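Local structure of nucleocapsid protein CP17 (Extra small virus, 6JJA) at residues 60-69 with 156-164. The protein forms the T=1 icosahedral capsid of a satellite RNA virus from sixty copies of a calcium-binding jelly-roll subunit. Numbering follows the deposited sequence.
Sequences DLSSEESGIY and AKDPVPVVR
Gly67 and Ala156 bring the two backbones closest, with 4.2 Å between their CA atoms, while Ser63 and Val160 stand 5.8 Å apart by the same measure, and no backbone hydrogen bond joins the segments. The ring of Tyr69 meets Val160 and Pro161. Pro161 lies over one face of the ring, in a CH-pi contact that places CD of Pro161 3.8 Å from the Tyr69 ring centroid, displaced toward the rim beside CE2; the proline crosses the tyrosine at a slant. CG1 of Val160 approaches the same ring obliquely and also packs against Leu61, 3.5 Å from its CB, whereas the other branch, CG2, packs against CA and CB of Ser63. With CG of Leu61 set anti to its carbonyl carbon (chi1 -81°), CD1 reaches both CG of Pro161, at 3.7 Å, and CG2 of Val163.

The loops within the two segments link the two facing four-stranded sheets of the jelly roll: 60-67 is the BC loop, from strand 52-59 to 68-72, and 156-161 is most of the HI loop, from 148-154 to 162-171. The apolar cluster therefore lies where both crossings run together at one end of the sandwich, and Val163 extends it to Ile59 and Ile152, one from each sheet.

At the exposed residues Glu65 and Lys157 the contact is a salt bridge. Lys157, its chain bent at chi2 and chi3, folds back so that NZ lies 2.6 Å from OE1 of Glu65, meeting the carboxylate from its syn side but 33° out of its plane. Nearby, CB of Ala156 rests 3.6 Å from the carbonyl O of Glu65.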
ATOM      1  N   ASP A  60      57.544  43.904 -27.339  1.00 44.74           N
ATOM      2  CA  ASP A  60      57.477  45.058 -28.230  1.00 44.74           C
ATOM      3  C   ASP A  60      57.679  44.666 -29.687  1.00 44.74           C
ATOM      4  O   ASP A  60      56.879  45.034 -30.552  1.00 44.74           O
ATOM      5  CB  ASP A  60      58.519  46.107 -27.821  1.00 44.74           C
ATOM      6  CG  ASP A  60      59.931  45.554 -27.794  1.00 44.74           C
ATOM      7  OD1 ASP A  60      60.132  44.411 -28.253  1.00 44.74           O
ATOM      8  OD2 ASP A  60      60.839  46.261 -27.316  1.00 44.74           O
ATOM      9  N   LEU A  61      58.751  43.934 -29.981  1.00 43.54           N
ATOM     10  CA  LEU A  61      59.050  43.486 -31.336  1.00 43.54           C
ATOM     11  C   LEU A  61      59.264  44.672 -32.281  1.00 43.54           C
ATOM     12  O   LEU A  61      58.439  44.993 -33.129  1.00 43.54           O
ATOM     13  CB  LEU A  61      57.933  42.575 -31.857  1.00 43.54           C
ATOM     14  CG  LEU A  61      57.944  41.118 -31.417  1.00 43.54           C
ATOM     15  CD1 LEU A  61      56.989  40.371 -32.274  1.00 43.54           C
ATOM     16  CD2 LEU A  61      59.313  40.516 -31.503  1.00 43.54           C
ATOM     17  N   SER A  62      60.398  45.338 -32.087  1.00 50.96           N
ATOM     18  CA  SER A  62      60.794  46.393 -33.010  1.00 50.96           C
ATOM     19  C   SER A  62      60.770  45.875 -34.445  1.00 50.96           C
ATOM     20  O   SER A  62      61.128  44.730 -34.720  1.00 50.96           O
ATOM     21  CB  SER A  62      62.188  46.914 -32.658  1.00 50.96           C
ATOM     22  OG  SER A  62      62.203  47.527 -31.383  1.00 50.96           O
ATOM     23  N   SER A  63      60.343  46.740 -35.360  1.00 52.45           N
ATOM     24  CA  SER A  63      60.141  46.352 -36.747  1.00 52.45           C
ATOM     25  C   SER A  63      61.410  45.770 -37.355  1.00 52.45           C
ATOM     26  O   SER A  63      62.526  46.219 -37.081  1.00 52.45           O
ATOM     27  CB  SER A  63      59.687  47.549 -37.578  1.00 52.45           C
ATOM     28  OG  SER A  63      60.738  48.485 -37.735  1.00 52.45           O
ATOM     29  N   GLU A  64      61.223  44.757 -38.196  1.00 53.20           N
ATOM     30  CA  GLU A  64      62.307  44.086 -38.894  1.00 53.20           C
ATOM     31  C   GLU A  64      61.947  43.962 -40.364  1.00 53.20           C
ATOM     32  O   GLU A  64      60.840  43.535 -40.710  1.00 53.20           O
ATOM     33  CB  GLU A  64      62.577  42.698 -38.313  1.00 53.20           C
ATOM     34  CG  GLU A  64      62.935  42.682 -36.840  1.00 53.20           C
ATOM     35  CD  GLU A  64      64.000  43.694 -36.481  1.00 53.20           C
ATOM     36  OE1 GLU A  64      63.808  44.431 -35.491  1.00 53.20           O
ATOM     37  OE2 GLU A  64      65.032  43.751 -37.180  1.00 53.20           O
ATOM     38  N   GLU A  65      62.887  44.333 -41.233  1.00 58.26           N
ATOM     39  CA  GLU A  65      62.617  44.314 -42.662  1.00 58.26           C
ATOM     40  C   GLU A  65      62.790  42.926 -43.254  1.00 58.26           C
ATOM     41  O   GLU A  65      62.222  42.638 -44.311  1.00 58.26           O
ATOM     42  CB  GLU A  65      63.523  45.312 -43.372  1.00 58.26           C
ATOM     43  CG  GLU A  65      63.335  46.737 -42.887  1.00 58.26           C
ATOM     44  CD  GLU A  65      61.933  47.250 -43.112  1.00 58.26           C
ATOM     45  OE1 GLU A  65      61.309  46.860 -44.123  1.00 58.26           O
ATOM     46  OE2 GLU A  65      61.446  48.033 -42.271  1.00 58.26           O
ATOM     47  N   SER A  66      63.569  42.067 -42.597  1.00 53.95           N
ATOM     48  CA  SER A  66      63.659  40.675 -43.011  1.00 53.95           C
ATOM     49  C   SER A  66      62.315  39.970 -42.928  1.00 53.95           C
ATOM     50  O   SER A  66      62.102  38.964 -43.612  1.00 53.95           O
ATOM     51  CB  SER A  66      64.679  39.949 -42.140  1.00 53.95           C
ATOM     52  OG  SER A  66      64.734  38.573 -42.452  1.00 53.95           O
ATOM     53  N   GLY A  67      61.398  40.481 -42.114  1.00 51.05           N
ATOM     54  CA  GLY A  67      60.165  39.795 -41.821  1.00 51.05           C
ATOM     55  C   GLY A  67      60.265  38.744 -40.741  1.00 51.05           C
ATOM     56  O   GLY A  67      59.274  38.054 -40.479  1.00 51.05           O
ATOM     57  N   ILE A  68      61.419  38.605 -40.101  1.00 47.38           N
ATOM     58  CA  ILE A  68      61.662  37.564 -39.111  1.00 47.38           C
ATOM     59  C   ILE A  68      61.945  38.234 -37.779  1.00 47.38           C
ATOM     60  O   ILE A  68      62.860  39.057 -37.671  1.00 47.38           O
ATOM     61  CB  ILE A  68      62.820  36.650 -39.522  1.00 47.38           C
ATOM     62  CG1 ILE A  68      62.545  36.020 -40.878  1.00 47.38           C
ATOM     63  CG2 ILE A  68      63.015  35.569 -38.504  1.00 47.38           C
ATOM     64  CD1 ILE A  68      63.776  35.583 -41.577  1.00 47.38           C
ATOM     65  N   TYR A  69      61.171  37.866 -36.765  1.00 45.45           N
ATOM     66  CA  TYR A  69      61.232  38.483 -35.451  1.00 45.45           C
ATOM     67  C   TYR A  69      61.659  37.422 -34.453  1.00 45.45           C
ATOM     68  O   TYR A  69      60.896  36.505 -34.144  1.00 45.45           O
ATOM     69  CB  TYR A  69      59.888  39.099 -35.074  1.00 45.45           C
ATOM     70  CG  TYR A  69      59.366  40.047 -36.123  1.00 45.45           C
ATOM     71  CD1 TYR A  69      59.751  41.373 -36.144  1.00 45.45           C
ATOM     72  CD2 TYR A  69      58.501  39.608 -37.103  1.00 45.45           C
ATOM     73  CE1 TYR A  69      59.284  42.228 -37.103  1.00 45.45           C
ATOM     74  CE2 TYR A  69      58.031  40.459 -38.067  1.00 45.45           C
ATOM     75  CZ  TYR A  69      58.428  41.770 -38.062  1.00 45.45           C
ATOM     76  OH  TYR A  69      57.953  42.621 -39.029  1.00 45.45           O
ATOM     77  N   ALA A 156      57.828  39.791 -45.529  1.00 56.66           N
ATOM     78  CA  ALA A 156      58.463  41.097 -45.481  1.00 56.66           C
ATOM     79  C   ALA A 156      57.485  42.173 -45.924  1.00 56.66           C
ATOM     80  O   ALA A 156      56.522  41.903 -46.643  1.00 56.66           O
ATOM     81  CB  ALA A 156      59.703  41.113 -46.363  1.00 56.66           C
ATOM     82  N   LYS A 157      57.731  43.402 -45.476  1.00 59.39           N
ATOM     83  CA  LYS A 157      56.846  44.525 -45.766  1.00 59.39           C
ATOM     84  C   LYS A 157      55.477  44.297 -45.134  1.00 59.39           C
ATOM     85  O   LYS A 157      54.434  44.515 -45.752  1.00 59.39           O
ATOM     86  CB  LYS A 157      56.718  44.755 -47.273  1.00 59.39           C
ATOM     87  CG  LYS A 157      58.026  45.031 -47.987  1.00 59.39           C
ATOM     88  CD  LYS A 157      58.582  46.400 -47.647  1.00 59.39           C
ATOM     89  CE  LYS A 157      59.613  46.343 -46.527  1.00 59.39           C
ATOM     90  NZ  LYS A 157      60.260  47.657 -46.319  1.00 59.39           N
ATOM     91  N   ASP A 158      55.489  43.845 -43.890  1.00 54.52           N
ATOM     92  CA  ASP A 158      54.282  43.577 -43.133  1.00 54.52           C
ATOM     93  C   ASP A 158      54.355  44.283 -41.790  1.00 54.52           C
ATOM     94  O   ASP A 158      55.445  44.617 -41.311  1.00 54.52           O
ATOM     95  CB  ASP A 158      54.097  42.075 -42.903  1.00 54.52           C
ATOM     96  CG  ASP A 158      53.468  41.378 -44.080  1.00 54.52           C
ATOM     97  OD1 ASP A 158      53.611  41.876 -45.217  1.00 54.52           O
ATOM     98  OD2 ASP A 158      52.844  40.320 -43.870  1.00 54.52           O
ATOM     99  N   PRO A 159      53.217  44.524 -41.150  1.00 49.92           N
ATOM    100  CA  PRO A 159      53.248  45.108 -39.813  1.00 49.92           C
ATOM    101  C   PRO A 159      53.908  44.169 -38.821  1.00 49.92           C
ATOM    102  O   PRO A 159      54.131  42.988 -39.087  1.00 49.92           O
ATOM    103  CB  PRO A 159      51.769  45.319 -39.479  1.00 49.92           C
ATOM    104  CG  PRO A 159      51.068  45.265 -40.766  1.00 49.92           C
ATOM    105  CD  PRO A 159      51.841  44.346 -41.629  1.00 49.92           C
ATOM    106  N   VAL A 160      54.231  44.721 -37.666  1.00 46.51           N
ATOM    107  CA  VAL A 160      54.863  43.925 -36.612  1.00 46.51           C
ATOM    108  C   VAL A 160      53.810  43.051 -35.947  1.00 46.51           C
ATOM    109  O   VAL A 160      52.686  43.522 -35.698  1.00 46.51           O
ATOM    110  CB  VAL A 160      55.540  44.837 -35.599  1.00 46.51           C
ATOM    111  CG1 VAL A 160      56.321  44.035 -34.615  1.00 46.51           C
ATOM    112  CG2 VAL A 160      56.445  45.806 -36.307  1.00 46.51           C
ATOM    113  N   PRO A 161      54.111  41.794 -35.644  1.00 42.01           N
ATOM    114  CA  PRO A 161      53.129  40.941 -34.983  1.00 42.01           C
ATOM    115  C   PRO A 161      53.023  41.239 -33.497  1.00 42.01           C
ATOM    116  O   PRO A 161      53.783  42.010 -32.909  1.00 42.01           O
ATOM    117  CB  PRO A 161      53.666  39.538 -35.234  1.00 42.01           C
ATOM    118  CG  PRO A 161      55.098  39.727 -35.381  1.00 42.01           C
ATOM    119  CD  PRO A 161      55.287  41.019 -36.064  1.00 42.01           C
ATOM    120  N   VAL A 162      52.045  40.583 -32.893  1.00 36.13           N
ATOM    121  CA  VAL A 162      51.714  40.744 -31.489  1.00 36.13           C
ATOM    122  C   VAL A 162      52.025  39.429 -30.793  1.00 36.13           C
ATOM    123  O   VAL A 162      51.562  38.369 -31.221  1.00 36.13           O
ATOM    124  CB  VAL A 162      50.246  41.151 -31.319  1.00 36.13           C
ATOM    125  CG1 VAL A 162      49.755  40.881 -29.956  1.00 36.13           C
ATOM    126  CG2 VAL A 162      50.079  42.584 -31.622  1.00 36.13           C
ATOM    127  N   VAL A 163      52.811  39.499 -29.729  1.00 34.93           N
ATOM    128  CA  VAL A 163      53.261  38.322 -29.004  1.00 34.93           C
ATOM    129  C   VAL A 163      52.722  38.398 -27.588  1.00 34.93           C
ATOM    130  O   VAL A 163      52.884  39.413 -26.903  1.00 34.93           O
ATOM    131  CB  VAL A 163      54.789  38.208 -29.004  1.00 34.93           C
ATOM    132  CG1 VAL A 163      55.223  36.896 -28.433  1.00 34.93           C
ATOM    133  CG2 VAL A 163      55.304  38.339 -30.371  1.00 34.93           C
ATOM    134  N   ARG A 164      52.077  37.324 -27.159  1.00 31.63           N
ATOM    135  CA  ARG A 164      51.627  37.149 -25.790  1.00 31.63           C
ATOM    136  C   ARG A 164      52.277  35.893 -25.244  1.00 31.63           C
ATOM    137  O   ARG A 164      52.400  34.896 -25.957  1.00 31.63           O
ATOM    138  CB  ARG A 164      50.109  37.037 -25.713  1.00 31.63           C
ATOM    139  CG  ARG A 164      49.374  38.273 -26.080  1.00 31.63           C
ATOM    140  CD  ARG A 164      49.231  39.182 -24.907  1.00 31.63           C
ATOM    141  NE  ARG A 164      48.445  40.369 -25.191  1.00 31.63           N
ATOM    142  CZ  ARG A 164      48.898  41.425 -25.844  1.00 31.63           C
ATOM    143  NH1 ARG A 164      50.129  41.442 -26.302  1.00 31.63           N
ATOM    144  NH2 ARG A 164      48.111  42.462 -26.041  1.00 31.63           N
TER